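Long-range contacts in LPS-assembly lipoprotein LptE (Acinetobacter baumannii, PDB 5TSE), which probably works with LptD to assemble lipopolysaccharide at the surface of the outer membrane, binding lipopolysaccharide and supporting the assembly of LptD itself: residues 15-21 with 47-53; 73-79 with 91-97; 87-92 with 137-142; 96-100 with 117-121. Residue numbers count along the deposited sequence, not the author numbering.

Contact 1 (15-21 with 47-53); sequences KLSLELP and DAYVLRV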
loop_
_atom_site.group_PDB
_atom_site.type_symbol
_atom_site.label_atom_id
_atom_site.label_comp_id
_atom_site.label_asym_id
_atom_site.label_seq_id
_atom_site.Cartn_x
_atom_site.Cartn_y
_atom_site.Cartn_z
ATOM N N LYS A 15 -13.035 -6.268 -11.606
ATOM C CA LYS A 15 -13.856 -5.616 -10.586
ATOM C C LYS A 15 -13.359 -5.887 -9.175
ATOM O O LYS A 15 -13.108 -7.035 -8.807
ATOM C CB LYS A 15 -15.304 -6.076 -10.714
ATOM C CG LYS A 15 -15.958 -5.753 -12.039
ATOM C CD LYS A 15 -17.398 -6.240 -12.034
ATOM C CE LYS A 15 -18.096 -5.973 -13.355
ATOM N NZ LYS A 15 -19.511 -6.440 -13.329
ATOM N N LEU A 16 -13.245 -4.819 -8.388
ATOM C CA LEU A 16 -12.775 -4.909 -7.011
ATOM C C LEU A 16 -13.523 -4.070 -5.998
ATOM O O LEU A 16 -14.204 -3.092 -6.322
ATOM C CB LEU A 16 -11.293 -4.520 -6.903
ATOM C CG LEU A 16 -10.231 -5.513 -7.355
ATOM C CD1 LEU A 16 -8.848 -4.958 -7.050
ATOM C CD2 LEU A 16 -10.420 -6.836 -6.634
ATOM N N SER A 17 -13.360 -4.506 -4.756
ATOM C CA SER A 17 -13.885 -3.859 -3.581
ATOM C C SER A 17 -12.675 -3.836 -2.646
ATOM O O SER A 17 -11.787 -4.696 -2.768
ATOM C CB SER A 17 -15.006 -4.682 -2.993
ATOM O OG SER A 17 -15.677 -3.943 -2.010
ATOM N N LEU A 18 -12.623 -2.866 -1.738
ATOM C CA LEU A 18 -11.482 -2.743 -0.828
ATOM C C LEU A 18 -11.868 -2.996 0.617
ATOM O O LEU A 18 -12.823 -2.398 1.128
ATOM C CB LEU A 18 -10.889 -1.330 -0.891
ATOM C CG LEU A 18 -10.546 -0.728 -2.253
ATOM C CD1 LEU A 18 -10.058 0.696 -2.065
ATOM C CD2 LEU A 18 -9.512 -1.560 -2.975
ATOM N N GLU A 19 -11.132 -3.892 1.265
ATOM C CA GLU A 19 -11.320 -4.157 2.656
ATOM C C GLU A 19 -9.995 -3.735 3.272
ATOM O O GLU A 19 -8.961 -4.350 3.017
ATOM C CB GLU A 19 -11.593 -5.621 2.949
ATOM C CG GLU A 19 -11.872 -5.818 4.438
ATOM C CD GLU A 19 -11.970 -7.258 4.851
ATOM O OE1 GLU A 19 -12.035 -8.126 3.970
ATOM O OE2 GLU A 19 -11.986 -7.511 6.072
ATOM N N LEU A 20 -10.043 -2.690 4.085
ATOM C CA LEU A 20 -8.874 -2.123 4.709
ATOM C C LEU A 20 -9.106 -1.970 6.184
ATOM O O LEU A 20 -10.243 -1.797 6.596
ATOM C CB LEU A 20 -8.655 -0.722 4.158
ATOM C CG LEU A 20 -8.512 -0.596 2.637
ATOM C CD1 LEU A 20 -8.469 0.859 2.194
ATOM C CD2 LEU A 20 -7.274 -1.332 2.179
ATOM N N PRO A 21 -8.034 -2.035 6.993
ATOM C CA PRO A 21 -8.226 -1.792 8.417
ATOM C C PRO A 21 -8.636 -0.339 8.628
ATOM O O PRO A 21 -8.568 0.474 7.706
ATOM C CB PRO A 21 -6.829 -2.036 9.043
ATOM C CG PRO A 21 -5.973 -2.616 7.963
ATOM C CD PRO A 21 -6.635 -2.363 6.644
ATOM N N ASP A 47 -19.824 -10.628 -8.717
ATOM C CA ASP A 47 -18.690 -11.211 -9.482
ATOM C C ASP A 47 -17.351 -10.474 -9.241
ATOM O O ASP A 47 -16.305 -10.890 -9.755
ATOM C CB ASP A 47 -18.983 -11.221 -10.988
ATOM C CG ASP A 47 -19.081 -9.823 -11.578
ATOM O OD1 ASP A 47 -19.392 -8.867 -10.828
ATOM O OD2 ASP A 47 -18.854 -9.682 -12.795
ATOM N N ALA A 48 -17.396 -9.375 -8.488
ATOM C CA ALA A 48 -16.191 -8.582 -8.182
ATOM C C ALA A 48 -15.360 -9.247 -7.109
ATOM O O ALA A 48 -15.892 -9.941 -6.266
ATOM C CB ALA A 48 -16.582 -7.186 -7.727
ATOM N N TYR A 49 -14.049 -9.038 -7.148
ATOM C CA TYR A 49 -13.169 -9.602 -6.135
ATOM C C TYR A 49 -12.990 -8.606 -4.978
ATOM O O TYR A 49 -13.594 -7.529 -4.965
ATOM C CB TYR A 49 -11.838 -10.067 -6.758
ATOM C CG TYR A 49 -12.021 -11.275 -7.660
ATOM C CD1 TYR A 49 -12.075 -12.563 -7.123
ATOM C CD2 TYR A 49 -12.162 -11.134 -9.045
ATOM C CE1 TYR A 49 -12.256 -13.674 -7.931
ATOM C CE2 TYR A 49 -12.337 -12.243 -9.863
ATOM C CZ TYR A 49 -12.383 -13.511 -9.300
ATOM O OH TYR A 49 -12.564 -14.618 -10.095
ATOM N N VAL A 50 -12.196 -8.997 -3.990
ATOM C CA VAL A 50 -11.961 -8.174 -2.840
ATOM C C VAL A 50 -10.479 -8.093 -2.557
ATOM O O VAL A 50 -9.812 -9.105 -2.380
ATOM C CB VAL A 50 -12.667 -8.743 -1.588
ATOM C CG1 VAL A 50 -12.333 -7.908 -0.353
ATOM C CG2 VAL A 50 -14.183 -8.825 -1.806
ATOM N N LEU A 51 -9.982 -6.864 -2.513
ATOM C CA LEU A 51 -8.604 -6.579 -2.202
ATOM C C LEU A 51 -8.542 -6.378 -0.705
ATOM O O LEU A 51 -8.875 -5.296 -0.214
ATOM C CB LEU A 51 -8.165 -5.317 -2.944
ATOM C CG LEU A 51 -6.800 -4.723 -2.606
ATOM C CD1 LEU A 51 -5.724 -5.787 -2.540
ATOM C CD2 LEU A 51 -6.457 -3.644 -3.624
ATOM N N ARG A 52 -8.157 -7.434 0.020
ATOM C CA ARG A 52 -8.059 -7.385 1.471
ATOM C C ARG A 52 -6.654 -7.032 1.914
ATOM O O ARG A 52 -5.694 -7.722 1.556
ATOM C CB ARG A 52 -8.480 -8.718 2.121
ATOM C CG ARG A 52 -8.523 -8.651 3.650
ATOM C CD ARG A 52 -9.424 -9.708 4.288
ATOM N NE ARG A 52 -8.832 -11.016 4.595
ATOM C CZ ARG A 52 -8.556 -11.478 5.825
ATOM N NH1 ARG A 52 -8.027 -12.692 5.967
ATOM N NH2 ARG A 52 -8.813 -10.765 6.925
ATOM N N VAL A 53 -6.544 -5.932 2.662
ATOM C CA VAL A 53 -5.296 -5.506 3.256
ATOM C C VAL A 53 -5.390 -6.087 4.631
ATOM O O VAL A 53 -6.189 -5.624 5.425
ATOM C CB VAL A 53 -5.143 -3.968 3.332
ATOM C CG1 VAL A 53 -4.007 -3.580 4.271
ATOM C CG2 VAL A 53 -4.911 -3.406 1.948
#
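Strand 15-19, helix 25-37 and the parallel strand 41-42 form a beta-alpha-beta unit in the mixed sheet of LptE; the chain then crosses to the other side of 15-19, where strand 49-64 starts parallel to it. At K15 the extended side chain brings NZ to 3.4 Å from D47 OD2, a loose salt bridge, while CB packs on A48 CB at 3.4 Å. Its carbonyl starts the backbone pairing by accepting Y49 N (K15 O to Y49 N 2.8 Å). L16 then lays CD2 against Y49 CB (3.5 Å) and CD1 near L51 CB (4.2 Å). S17 uses both backbone polar groups: its N makes a weak, bent bond to Y49 O (3.0 Å), whereas its O receives a nearly straight one from L51 N (2.8 Å). L18 sits on the same sheet face as L16 and L51; L18 CD2 meets L51 CD2 at 3.8 Å, and helix 25-37 packs over L18. E19 repeats the backbone pattern, its N giving to L51 O (3.0 Å). On the other face E19 OE1 approaches R52 CD, but the R52 guanidinium forms its salt bridge with E81. Past L20, the P21 ring closes the pairing with CD 3.7 Å from V53 CG1, just beyond the last backbone bond, from V53 N to E19 O at 2.9 Å.

Contact 2 (73-79 with 91-97); sequences RLTVTFQ and PRTLTAA. With FMT (formic acid), chain D.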
loop_
_atom_site.group_PDB
_atom_site.type_symbol
_atom_site.label_atom_id
_atom_site.label_comp_id
_atom_site.label_asym_id
_atom_site.label_seq_id
_atom_site.Cartn_x
_atom_site.Cartn_y
_atom_site.Cartn_z
ATOM N N ARG A 73 8.582 4.360 7.366
ATOM C CA ARG A 73 8.205 3.211 6.570
ATOM C C ARG A 73 6.734 2.895 6.669
ATOM O O ARG A 73 6.106 3.171 7.681
ATOM C CB ARG A 73 8.978 1.978 7.050
ATOM C CG ARG A 73 8.651 0.680 6.306
ATOM C CD ARG A 73 9.508 -0.512 6.743
ATOM N NE ARG A 73 10.923 -0.180 6.703
ATOM C CZ ARG A 73 11.652 -0.051 5.594
ATOM N NH1 ARG A 73 11.116 -0.203 4.379
ATOM N NH2 ARG A 73 12.937 0.261 5.702
ATOM N N LEU A 74 6.214 2.291 5.601
ATOM C CA LEU A 74 4.855 1.781 5.576
ATOM C C LEU A 74 4.940 0.395 4.957
ATOM O O LEU A 74 5.517 0.209 3.896
ATOM C CB LEU A 74 3.894 2.686 4.803
ATOM C CG LEU A 74 2.417 2.256 4.807
ATOM C CD1 LEU A 74 1.926 1.855 6.193
ATOM C CD2 LEU A 74 1.544 3.369 4.236
ATOM N N THR A 75 4.383 -0.584 5.652
ATOM C CA THR A 75 4.414 -1.962 5.200
ATOM C C THR A 75 2.989 -2.483 5.087
ATOM O O THR A 75 2.178 -2.252 5.977
ATOM C CB THR A 75 5.211 -2.795 6.207
ATOM O OG1 THR A 75 6.535 -2.239 6.306
ATOM C CG2 THR A 75 5.266 -4.258 5.800
ATOM N N VAL A 76 2.678 -3.166 3.992
ATOM C CA VAL A 76 1.319 -3.711 3.796
ATOM C C VAL A 76 1.321 -5.145 3.261
ATOM O O VAL A 76 2.046 -5.465 2.322
ATOM C CB VAL A 76 0.465 -2.823 2.843
ATOM C CG1 VAL A 76 -0.834 -3.516 2.452
ATOM C CG2 VAL A 76 0.147 -1.492 3.486
ATOM N N THR A 77 0.505 -5.993 3.883
ATOM C CA THR A 77 0.316 -7.376 3.453
ATOM C C THR A 77 -1.110 -7.435 2.924
ATOM O O THR A 77 -2.046 -6.967 3.571
ATOM C CB THR A 77 0.540 -8.386 4.593
ATOM O OG1 THR A 77 1.896 -8.279 5.067
ATOM C CG2 THR A 77 0.289 -9.823 4.118
ATOM N N PHE A 78 -1.283 -7.979 1.733
ATOM C CA PHE A 78 -2.602 -8.068 1.139
ATOM C C PHE A 78 -2.733 -9.287 0.239
ATOM O O PHE A 78 -1.743 -9.818 -0.263
ATOM C CB PHE A 78 -2.881 -6.812 0.323
ATOM C CG PHE A 78 -2.086 -6.728 -0.945
ATOM C CD1 PHE A 78 -0.790 -6.218 -0.942
ATOM C CD2 PHE A 78 -2.635 -7.155 -2.154
ATOM C CE1 PHE A 78 -0.056 -6.142 -2.115
ATOM C CE2 PHE A 78 -1.905 -7.078 -3.334
ATOM C CZ PHE A 78 -0.614 -6.574 -3.315
ATOM N N GLN A 79 -3.972 -9.702 0.018
ATOM C CA GLN A 79 -4.258 -10.832 -0.843
ATOM C C GLN A 79 -5.619 -10.620 -1.460
ATOM O O GLN A 79 -6.490 -10.019 -0.839
ATOM C CB GLN A 79 -4.240 -12.135 -0.041
ATOM C CG GLN A 79 -5.369 -12.288 0.966
ATOM C CD GLN A 79 -5.205 -13.490 1.889
ATOM O OE1 GLN A 79 -4.190 -14.188 1.861
ATOM N NE2 GLN A 79 -6.215 -13.729 2.722
ATOM N N PRO A 91 -0.834 -14.259 0.343
ATOM C CA PRO A 91 -0.548 -12.900 0.798
ATOM C C PRO A 91 0.738 -12.357 0.180
ATOM O O PRO A 91 1.628 -13.116 -0.147
ATOM C CB PRO A 91 -0.398 -13.038 2.321
ATOM C CG PRO A 91 -0.961 -14.364 2.687
ATOM C CD PRO A 91 -0.960 -15.221 1.456
ATOM N N ARG A 92 0.795 -11.047 0.005
ATOM C CA ARG A 92 1.944 -10.358 -0.555
ATOM C C ARG A 92 2.248 -9.173 0.361
ATOM O O ARG A 92 1.355 -8.379 0.635
ATOM C CB ARG A 92 1.605 -9.886 -1.965
ATOM C CG ARG A 92 2.590 -8.907 -2.578
ATOM C CD ARG A 92 4.002 -9.466 -2.714
ATOM N NE ARG A 92 4.078 -10.589 -3.644
ATOM C CZ ARG A 92 5.199 -11.220 -3.972
ATOM N NH1 ARG A 92 6.365 -10.844 -3.452
ATOM N NH2 ARG A 92 5.159 -12.229 -4.829
ATOM N N THR A 93 3.497 -9.073 0.827
ATOM C CA THR A 93 3.946 -8.013 1.728
ATOM C C THR A 93 4.840 -7.003 0.998
ATOM O O THR A 93 5.893 -7.375 0.492
ATOM C CB THR A 93 4.722 -8.623 2.919
ATOM O OG1 THR A 93 3.843 -9.480 3.661
ATOM C CG2 THR A 93 5.268 -7.548 3.858
ATOM N N LEU A 94 4.423 -5.734 0.949
ATOM C CA LEU A 94 5.198 -4.678 0.280
ATOM C C LEU A 94 5.552 -3.579 1.262
ATOM O O LEU A 94 4.932 -3.451 2.302
ATOM C CB LEU A 94 4.420 -4.065 -0.875
ATOM C CG LEU A 94 3.839 -5.037 -1.891
ATOM C CD1 LEU A 94 3.221 -4.253 -3.043
ATOM C CD2 LEU A 94 4.904 -5.997 -2.398
ATOM N N THR A 95 6.535 -2.763 0.908
ATOM C CA THR A 95 6.967 -1.713 1.789
ATOM C C THR A 95 7.527 -0.532 1.020
ATOM O O THR A 95 8.091 -0.691 -0.057
ATOM C CB THR A 95 8.037 -2.243 2.772
ATOM O OG1 THR A 95 8.282 -1.277 3.793
ATOM C CG2 THR A 95 9.355 -2.572 2.060
ATOM N N ALA A 96 7.340 0.655 1.570
ATOM C CA ALA A 96 7.875 1.872 0.962
ATOM C C ALA A 96 8.523 2.636 2.084
ATOM O O ALA A 96 8.098 2.521 3.231
ATOM C CB ALA A 96 6.775 2.693 0.318
ATOM N N ALA A 97 9.542 3.425 1.764
ATOM C CA ALA A 97 10.246 4.160 2.784
ATOM C C ALA A 97 11.037 5.340 2.265
ATOM O O ALA A 97 11.541 5.316 1.153
ATOM C CB ALA A 97 11.198 3.208 3.493
HETATM C C FMT D . 2.790 -6.178 8.145
HETATM O O1 FMT D . 2.551 -6.924 7.211
HETATM O O2 FMT D . 2.434 -4.903 8.047
#
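A beta hairpin formed by strands 68-81 and 92-101 contains this contact. Three hydrogen-bonded pairs, L74 with A96, V76 with L94 and F78 with R92, each make two backbone N-H to O bonds; those between V76 and L94 measure 2.8 Å from either N to the opposing O. Strand 92-101 is the sheet's edge within the chain, while 68-81 also pairs with 49-64, so these bonds attach the outermost strand to the antiparallel part of the sheet. The two faces differ in character. On one, R92 CB lies over one face of the F78 ring and F78 CE1 is 3.9 Å from L94 CD1, while helix 110-134 packs against L74, V76 and L94. The other carries threonines and R73: T93 OG1 donates to T77 OG1 (2.7 Å), T95 OG1 to L74 O (3.1 Å), and R73 NH1 to T95 OG1 (3.1 Å). A formic acid, probably from the crystallisation liquor, accepts a hydrogen bond from T77 OG1 at its O1 (2.6 Å) and is also hydrogen-bonded to T57 OG1.

Contact 3 (87-92 with 137-142); sequences KITEPR and RLPKAQ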
loop_
_atom_site.group_PDB
_atom_site.type_symbol
_atom_site.label_atom_id
_atom_site.label_comp_id
_atom_site.label_asym_id
_atom_site.label_seq_id
_atom_site.Cartn_x
_atom_site.Cartn_y
_atom_site.Cartn_z
ATOM N N LYS A 87 -9.632 -17.388 -0.527
ATOM C CA LYS A 87 -8.385 -16.737 -0.829
ATOM C C LYS A 87 -8.042 -17.155 -2.239
ATOM O O LYS A 87 -8.014 -18.352 -2.519
ATOM C CB LYS A 87 -7.317 -17.217 0.152
ATOM C CG LYS A 87 -5.961 -16.567 -0.024
ATOM C CD LYS A 87 -4.925 -17.062 0.979
ATOM C CE LYS A 87 -4.547 -18.519 0.767
ATOM N NZ LYS A 87 -3.464 -18.926 1.700
ATOM N N ILE A 88 -7.828 -16.201 -3.144
ATOM C CA ILE A 88 -7.479 -16.577 -4.523
ATOM C C ILE A 88 -5.983 -16.365 -4.845
ATOM O O ILE A 88 -5.495 -16.883 -5.849
ATOM C CB ILE A 88 -8.432 -15.970 -5.581
ATOM C CG1 ILE A 88 -8.164 -14.499 -5.850
ATOM C CG2 ILE A 88 -9.886 -16.197 -5.159
ATOM C CD1 ILE A 88 -8.939 -13.999 -7.048
ATOM N N THR A 89 -5.272 -15.615 -4.000
ATOM C CA THR A 89 -3.818 -15.418 -4.156
ATOM C C THR A 89 -3.197 -15.533 -2.784
ATOM O O THR A 89 -3.869 -15.324 -1.784
ATOM C CB THR A 89 -3.414 -14.022 -4.663
ATOM O OG1 THR A 89 -3.619 -13.052 -3.627
ATOM C CG2 THR A 89 -4.177 -13.638 -5.909
ATOM N N GLU A 90 -1.913 -15.850 -2.718
ATOM C CA GLU A 90 -1.266 -15.911 -1.419
ATOM C C GLU A 90 -0.998 -14.478 -0.979
ATOM O O GLU A 90 -0.978 -13.566 -1.824
ATOM C CB GLU A 90 0.023 -16.735 -1.473
ATOM C CG GLU A 90 -0.204 -18.210 -1.797
ATOM C CD GLU A 90 -1.048 -18.941 -0.758
ATOM O OE1 GLU A 90 -1.176 -18.446 0.381
ATOM O OE2 GLU A 90 -1.576 -20.029 -1.074
ATOM N N PRO A 91 -0.834 -14.259 0.343
ATOM C CA PRO A 91 -0.548 -12.900 0.798
ATOM C C PRO A 91 0.738 -12.357 0.180
ATOM O O PRO A 91 1.628 -13.116 -0.147
ATOM C CB PRO A 91 -0.398 -13.038 2.321
ATOM C CG PRO A 91 -0.961 -14.364 2.687
ATOM C CD PRO A 91 -0.960 -15.221 1.456
ATOM N N ARG A 92 0.795 -11.047 0.005
ATOM C CA ARG A 92 1.944 -10.358 -0.555
ATOM C C ARG A 92 2.248 -9.173 0.361
ATOM O O ARG A 92 1.355 -8.379 0.635
ATOM C CB ARG A 92 1.605 -9.886 -1.965
ATOM C CG ARG A 92 2.590 -8.907 -2.578
ATOM C CD ARG A 92 4.002 -9.466 -2.714
ATOM N NE ARG A 92 4.078 -10.589 -3.644
ATOM C CZ ARG A 92 5.199 -11.220 -3.972
ATOM N NH1 ARG A 92 6.365 -10.844 -3.452
ATOM N NH2 ARG A 92 5.159 -12.229 -4.829
ATOM N N ARG A 137 1.108 -10.096 -10.694
ATOM C CA ARG A 137 2.357 -10.575 -10.121
ATOM C C ARG A 137 2.150 -11.138 -8.693
ATOM O O ARG A 137 3.051 -11.066 -7.858
ATOM C CB ARG A 137 3.401 -9.442 -10.144
ATOM C CG ARG A 137 4.840 -9.946 -10.144
ATOM C CD ARG A 137 5.257 -10.465 -11.514
ATOM N NE ARG A 137 6.333 -11.454 -11.432
ATOM C CZ ARG A 137 7.620 -11.193 -11.203
ATOM N NH1 ARG A 137 8.494 -12.203 -11.152
ATOM N NH2 ARG A 137 8.046 -9.946 -10.999
ATOM N N LEU A 138 0.964 -11.697 -8.427
ATOM C CA LEU A 138 0.641 -12.289 -7.115
ATOM C C LEU A 138 0.507 -13.815 -7.259
ATOM O O LEU A 138 -0.253 -14.279 -8.119
ATOM C CB LEU A 138 -0.663 -11.710 -6.544
ATOM C CG LEU A 138 -0.719 -10.219 -6.193
ATOM C CD1 LEU A 138 -2.124 -9.810 -5.769
ATOM C CD2 LEU A 138 0.275 -9.886 -5.093
ATOM N N PRO A 139 1.229 -14.601 -6.419
ATOM C CA PRO A 139 1.139 -16.066 -6.527
ATOM C C PRO A 139 -0.253 -16.617 -6.177
ATOM O O PRO A 139 -0.832 -16.228 -5.149
ATOM C CB PRO A 139 2.191 -16.572 -5.513
ATOM C CG PRO A 139 2.996 -15.377 -5.123
ATOM C CD PRO A 139 2.091 -14.200 -5.292
ATOM N N LYS A 140 -0.776 -17.507 -7.026
ATOM C CA LYS A 140 -2.102 -18.109 -6.794
ATOM C C LYS A 140 -2.172 -18.918 -5.483
ATOM O O LYS A 140 -1.155 -19.426 -5.000
ATOM C CB LYS A 140 -2.574 -18.932 -8.022
ATOM C CG LYS A 140 -1.669 -20.053 -8.551
ATOM C CD LYS A 140 -1.561 -21.259 -7.628
ATOM C CE LYS A 140 -0.915 -22.454 -8.318
ATOM N NZ LYS A 140 -1.746 -23.006 -9.428
ATOM N N ALA A 141 -3.370 -19.000 -4.903
ATOM C CA ALA A 141 -3.576 -19.733 -3.648
ATOM C C ALA A 141 -3.329 -21.226 -3.846
ATOM O O ALA A 141 -3.582 -21.762 -4.929
ATOM C CB ALA A 141 -4.976 -19.495 -3.109
ATOM N N GLN A 142 -2.841 -21.889 -2.799
ATOM C CA GLN A 142 -2.543 -23.323 -2.856
ATOM C C GLN A 142 -2.977 -24.029 -1.561
ATOM O O GLN A 142 -2.776 -23.491 -0.470
ATOM C CB GLN A 142 -1.045 -23.518 -3.118
ATOM C CG GLN A 142 -0.612 -24.961 -3.328
ATOM C CD GLN A 142 0.837 -25.090 -3.762
ATOM O OE1 GLN A 142 1.415 -24.166 -4.343
ATOM N NE2 GLN A 142 1.425 -26.253 -3.507
#
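E90 folds back with chi1 and chi2 both in the m well, a bent conformation that carries its carboxylate to the C-terminal tail, where OE2 accepts Q142 N at 2.8 Å. The other oxygen is held within its own segment: K87, t at chi1 and chi2 and p at chi3, reaches E90 OE1 with NZ at 2.7 Å in a salt bridge. The aliphatic part of K87 passes A141, CE lying 4.0 Å from A141 CB. Two backbone bonds complete the pairing around T89 and K140, from A141 N to I88 O (3.1 Å) and from E90 N to P139 O (2.7 Å). R92 CB touches L138 CD2 (3.4 Å); p values at chi2 and chi3 then bend the side chain so that R92 NH2 lies 3.7 Å from P139 CD. The contact thus joins the loop connecting strands 68-81 and 92-101 to the segment following helix 110-134. Both E90 carboxylate oxygens are engaged, one by a lysine and one by a backbone amide, so a single acidic side chain ties charge pairing in the loop to the tail's main chain.

Contact 4 (96-100 with 117-121); sequences AARSY and LQRIV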
loop_
_atom_site.group_PDB
_atom_site.type_symbol
_atom_site.label_atom_id
_atom_site.label_comp_id
_atom_site.label_asym_id
_atom_site.label_seq_id
_atom_site.Cartn_x
_atom_site.Cartn_y
_atom_site.Cartn_z
ATOM N N ALA A 96 7.340 0.655 1.570
ATOM C CA ALA A 96 7.875 1.872 0.962
ATOM C C ALA A 96 8.523 2.636 2.084
ATOM O O ALA A 96 8.098 2.521 3.231
ATOM C CB ALA A 96 6.775 2.693 0.318
ATOM N N ALA A 97 9.542 3.425 1.764
ATOM C CA ALA A 97 10.246 4.160 2.784
ATOM C C ALA A 97 11.037 5.340 2.265
ATOM O O ALA A 97 11.541 5.316 1.153
ATOM C CB ALA A 97 11.198 3.208 3.493
ATOM N N ARG A 98 11.148 6.361 3.103
ATOM C CA ARG A 98 11.963 7.529 2.824
ATOM C C ARG A 98 12.607 7.913 4.145
ATOM O O ARG A 98 12.008 7.706 5.208
ATOM C CB ARG A 98 11.125 8.702 2.316
ATOM C CG ARG A 98 10.455 8.507 0.974
ATOM C CD ARG A 98 11.456 8.298 -0.148
ATOM N NE ARG A 98 10.781 8.311 -1.448
ATOM C CZ ARG A 98 10.131 7.286 -1.996
ATOM N NH1 ARG A 98 10.007 6.118 -1.365
ATOM N NH2 ARG A 98 9.564 7.438 -3.190
ATOM N N SER A 99 13.825 8.438 4.094
ATOM C CA SER A 99 14.513 8.887 5.308
ATOM C C SER A 99 15.309 10.147 5.076
ATOM O O SER A 99 15.753 10.407 3.970
ATOM C CB SER A 99 15.455 7.807 5.841
ATOM O OG SER A 99 16.440 7.469 4.892
ATOM N N TYR A 100 15.502 10.915 6.144
ATOM C CA TYR A 100 16.287 12.141 6.098
ATOM C C TYR A 100 17.304 12.129 7.256
ATOM O O TYR A 100 17.178 11.343 8.209
ATOM C CB TYR A 100 15.374 13.375 6.180
ATOM C CG TYR A 100 14.632 13.547 7.492
ATOM C CD1 TYR A 100 13.465 12.859 7.749
ATOM C CD2 TYR A 100 15.094 14.424 8.465
ATOM C CE1 TYR A 100 12.781 13.028 8.938
ATOM C CE2 TYR A 100 14.417 14.592 9.668
ATOM C CZ TYR A 100 13.256 13.893 9.891
ATOM O OH TYR A 100 12.581 14.049 11.085
ATOM N N LEU A 117 7.351 13.557 3.681
ATOM C CA LEU A 117 7.879 12.252 3.323
ATOM C C LEU A 117 6.814 11.176 3.504
ATOM O O LEU A 117 6.789 10.240 2.722
ATOM C CB LEU A 117 9.176 11.932 4.072
ATOM C CG LEU A 117 10.388 12.836 3.724
ATOM C CD1 LEU A 117 11.559 12.653 4.682
ATOM C CD2 LEU A 117 10.873 12.647 2.305
ATOM N N GLN A 118 5.907 11.331 4.474
ATOM C CA GLN A 118 4.848 10.313 4.700
ATOM C C GLN A 118 3.856 10.224 3.558
ATOM O O GLN A 118 3.458 9.117 3.174
ATOM C CB GLN A 118 4.094 10.520 6.020
ATOM C CG GLN A 118 4.890 10.137 7.261
ATOM C CD GLN A 118 4.072 10.185 8.554
ATOM O OE1 GLN A 118 2.936 10.681 8.583
ATOM N NE2 GLN A 118 4.651 9.664 9.630
ATOM N N ARG A 119 3.442 11.379 3.030
ATOM C CA ARG A 119 2.530 11.408 1.859
ATOM C C ARG A 119 3.172 10.727 0.646
ATOM O O ARG A 119 2.494 10.027 -0.115
ATOM C CB ARG A 119 2.078 12.837 1.515
ATOM C CG ARG A 119 0.982 13.367 2.439
ATOM C CD ARG A 119 0.510 14.775 2.084
ATOM N NE ARG A 119 1.388 15.855 2.575
ATOM C CZ ARG A 119 2.426 16.400 1.925
ATOM N NH1 ARG A 119 3.116 17.378 2.512
ATOM N NH2 ARG A 119 2.798 15.986 0.711
ATOM N N ILE A 120 4.483 10.897 0.489
ATOM C CA ILE A 120 5.203 10.263 -0.619
ATOM C C ILE A 120 5.259 8.732 -0.434
ATOM O O ILE A 120 5.090 7.985 -1.393
ATOM C CB ILE A 120 6.606 10.875 -0.797
ATOM C CG1 ILE A 120 6.468 12.371 -1.119
ATOM C CG2 ILE A 120 7.371 10.172 -1.924
ATOM C CD1 ILE A 120 7.766 13.126 -1.245
ATOM N N VAL A 121 5.423 8.279 0.806
ATOM C CA VAL A 121 5.498 6.841 1.129
ATOM C C VAL A 121 4.172 6.138 0.841
ATOM O O VAL A 121 4.148 5.084 0.209
ATOM C CB VAL A 121 5.930 6.604 2.608
ATOM C CG1 VAL A 121 5.643 5.175 3.066
ATOM C CG2 VAL A 121 7.407 6.960 2.811
#
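R98 lies across helix 110-134 with one face of its guanidinium against I120, NH2 being 3.7 Å from I120 CG2. Nearer the backbone, its CB meets L117 CD2 (4.0 Å) and its CG meets V121 CG2 (3.9 Å), so the aliphatic part of the arginine rests on two residues one helical turn apart, themselves linked by the bond from V121 N to L117 O (3.1 Å). The charged end is oriented by NH1, which bonds to A97 O at 3.1 Å and forms a salt bridge with D124 further along the helix. This is helix-on-sheet packing: the edge strand 92-101 and the helix run nearly antiparallel, at 159° between the short segments, with axes 7.8 Å apart at closest approach. A96, R98 and Y100 direct their CA-to-CB bonds toward the helix, whereas A97 and S99 direct theirs away, as alternation along a strand requires. At one end the small A96 lets the helix come close, its CB 3.6 Å from V121 O and 3.9 Å from V121 CG1. At the other, Y100 CD1 contacts L117 CD1 at 3.6 Å, and the Y100 hydroxyl is hydrogen-bonded to E114 of the same helix.

How the contacts relate
Contacts 1 and 2 build the sheet, one by parallel and the other by antiparallel pairing, and meet where strand 49-64 lies beside 68-81: R52 O faces Q79 N at 3.0 Å, a probable hydrogen bond, and L51 packs on F78. Contact 4 shares A96 and A97 with contact 2 but replaces backbone bonds across its segments with side-chain packing, V121 also touching L74. Contact 3 shares P91 and R92 with contact 2 and lies at the surface, combining backbone pairing with a carboxylate-amide bond; the other three are partly buried. Contacts 3 and 4, centres about 27 Å apart, lie on opposite sides of the chain's centre, contact 3 at the start of strand 92-101 and contact 4 along its second half.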